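Local coordinates for glycoside Hydrolase (Bacteroides plebeius, PDB 5T3B), which is a family 50 glycoside hydrolase of a gut bacterium and probably cleaves glycosidic bonds in polysaccharides, at residues 310-315 against 348-353. Sequence-based numbering, arbitrary orientation. Where two conformers were deposited one is given.
Sequences CAEKYY and IKAAGK
A350 fits its methyl group against the backbone of E312, A350 CB lying 3.7 Å from E312 N, and A311 CB lies 4.0 Å from A350 CB. These small methyls suit a place where the axes of segments 310-315 and 348-353 approach to 8.4 Å, 18° from parallel; the CA atoms of E312 and A350 come within 4.9 Å.

E312 shows how the polar border is built. Its CB lies beside the CB of A350 at 4.2 Å. In one of its two conformers CG stands anti to the backbone N (chi1 164°), and a bend at chi2 brings CD near K353 NZ. There E312 OE2 takes the salt bridge from K353 NZ at 3.1 Å, met on its syn side with the nitrogen 24° out of the carboxylate plane, while OE1 is hydrogen-bonded to the hydroxyl of Y354. A long, flexible cation suits K353, whose chain, bent at chi3, reaches across to the acid at a slant.

On the other flank of the alanines, Y315 brings the CD2–CE2 side of its ring against A351: Y315 CE2 touches A351 CB at 3.5 Å, and Y315 CD2 rests 3.7 Å from A351 CA. Its hydroxyl is hydrogen-bonded to S335, which ties down the far end of the ring.

This is near-parallel packing of consecutive helices, 300-324 and 345-354, with an apolar seam and an ion pair at its more exposed margin. In the conformer described, the two partners probably limit the carboxylate's rotation and favour its charged form; a second conformer shows that the hold is not rigid.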
loop_
_atom_site.group_PDB
_atom_site.type_symbol
_atom_site.label_atom_id
_atom_site.label_comp_id
_atom_site.label_asym_id
_atom_site.label_seq_id
_atom_site.Cartn_x
_atom_site.Cartn_y
_atom_site.Cartn_z
ATOM N N CYS A 310 -8.622 6.573 -18.564
ATOM C CA CYS A 310 -7.180 6.677 -18.431
ATOM C C CYS A 310 -6.598 5.511 -17.631
ATOM O O CYS A 310 -5.612 4.883 -17.994
ATOM C CB CYS A 310 -6.805 8.013 -17.733
ATOM S SG CYS A 310 -7.162 9.485 -18.636
ATOM N N ALA A 311 -7.274 5.192 -16.516
ATOM C CA ALA A 311 -6.871 4.094 -15.684
ATOM C C ALA A 311 -6.957 2.783 -16.408
ATOM O O ALA A 311 -6.079 1.909 -16.249
ATOM C CB ALA A 311 -7.646 4.082 -14.376
ATOM N N GLU A 312 -8.036 2.593 -17.168
ATOM C CA GLU A 312 -8.178 1.374 -17.968
ATOM C C GLU A 312 -7.007 1.193 -18.934
ATOM O O GLU A 312 -6.412 0.103 -18.995
ATOM C CB GLU A 312 -9.523 1.411 -18.731
ATOM C CG GLU A 312 -9.616 0.434 -19.865
ATOM C CD GLU A 312 -10.169 -0.904 -19.463
ATOM O OE1 GLU A 312 -9.933 -1.853 -20.268
ATOM O OE2 GLU A 312 -10.839 -0.974 -18.383
ATOM N N LYS A 313 -6.630 2.257 -19.647
ATOM C CA LYS A 313 -5.546 2.152 -20.605
ATOM C C LYS A 313 -4.193 1.907 -19.898
ATOM O O LYS A 313 -3.325 1.205 -20.410
ATOM C CB LYS A 313 -5.472 3.384 -21.503
ATOM C CG LYS A 313 -6.641 3.497 -22.451
ATOM C CD LYS A 313 -6.361 4.581 -23.461
ATOM C CE LYS A 313 -5.403 4.105 -24.526
ATOM N NZ LYS A 313 -5.847 2.928 -25.389
ATOM N N TYR A 314 -4.042 2.507 -18.709
ATOM C CA TYR A 314 -2.843 2.342 -17.910
ATOM C C TYR A 314 -2.703 0.892 -17.412
ATOM O O TYR A 314 -1.732 0.202 -17.711
ATOM C CB TYR A 314 -2.885 3.372 -16.786
ATOM C CG TYR A 314 -1.695 3.283 -15.883
ATOM C CD1 TYR A 314 -0.482 3.854 -16.245
ATOM C CD2 TYR A 314 -1.749 2.553 -14.697
ATOM C CE1 TYR A 314 0.641 3.750 -15.439
ATOM C CE2 TYR A 314 -0.631 2.472 -13.883
ATOM C CZ TYR A 314 0.560 3.004 -14.288
ATOM O OH TYR A 314 1.653 2.905 -13.473
ATOM N N TYR A 315 -3.691 0.472 -16.609
ATOM C CA TYR A 315 -3.598 -0.816 -15.961
ATOM C C TYR A 315 -3.636 -1.978 -16.948
ATOM O O TYR A 315 -2.917 -2.973 -16.746
ATOM C CB TYR A 315 -4.708 -0.970 -14.930
ATOM C CG TYR A 315 -4.598 -0.100 -13.679
ATOM C CD1 TYR A 315 -3.421 -0.043 -12.918
ATOM C CD2 TYR A 315 -5.679 0.641 -13.260
ATOM C CE1 TYR A 315 -3.405 0.677 -11.746
ATOM C CE2 TYR A 315 -5.651 1.351 -12.086
ATOM C CZ TYR A 315 -4.502 1.380 -11.348
ATOM O OH TYR A 315 -4.488 2.135 -10.161
ATOM N N ILE A 348 -11.399 2.437 -9.648
ATOM C CA ILE A 348 -11.422 1.164 -8.919
ATOM C C ILE A 348 -11.915 0.033 -9.833
ATOM O O ILE A 348 -11.382 -1.073 -9.769
ATOM C CB ILE A 348 -12.210 1.238 -7.622
ATOM C CG1 ILE A 348 -11.622 2.302 -6.679
ATOM C CG2 ILE A 348 -12.246 -0.089 -6.880
ATOM C CD1 ILE A 348 -10.235 2.033 -6.114
ATOM N N LYS A 349 -12.941 0.296 -10.672
ATOM C CA LYS A 349 -13.394 -0.696 -11.623
ATOM C C LYS A 349 -12.291 -1.119 -12.556
ATOM O O LYS A 349 -12.055 -2.333 -12.791
ATOM C CB LYS A 349 -14.586 -0.192 -12.387
ATOM C CG LYS A 349 -15.104 -1.246 -13.357
ATOM C CD LYS A 349 -16.440 -0.769 -13.936
ATOM C CE LYS A 349 -17.004 -1.844 -14.864
ATOM N NZ LYS A 349 -16.863 -1.399 -16.262
ATOM N N ALA A 350 -11.586 -0.135 -13.116
ATOM C CA ALA A 350 -10.459 -0.469 -13.985
ATOM C C ALA A 350 -9.376 -1.290 -13.278
ATOM O O ALA A 350 -8.860 -2.274 -13.785
ATOM C CB ALA A 350 -9.894 0.805 -14.575
ATOM N N ALA A 351 -8.995 -0.835 -12.091
ATOM C CA ALA A 351 -7.962 -1.518 -11.335
ATOM C C ALA A 351 -8.391 -2.934 -11.006
ATOM O O ALA A 351 -7.558 -3.830 -11.077
ATOM C CB ALA A 351 -7.667 -0.764 -10.076
ATOM N N GLY A 352 -9.681 -3.155 -10.683
ATOM C CA GLY A 352 -10.098 -4.538 -10.388
ATOM C C GLY A 352 -10.036 -5.479 -11.562
ATOM O O GLY A 352 -9.880 -6.671 -11.344
ATOM N N LYS A 353 -10.150 -4.949 -12.757
ATOM C CA LYS A 353 -10.127 -5.802 -13.985
ATOM C C LYS A 353 -8.732 -6.235 -14.283
ATOM O O LYS A 353 -8.523 -7.296 -14.873
ATOM C CB LYS A 353 -10.680 -5.033 -15.183
ATOM C CG LYS A 353 -12.147 -4.842 -15.119
ATOM C CD LYS A 353 -12.597 -3.928 -16.307
ATOM C CE LYS A 353 -12.283 -4.429 -17.674
ATOM N NZ LYS A 353 -12.800 -3.397 -18.679
#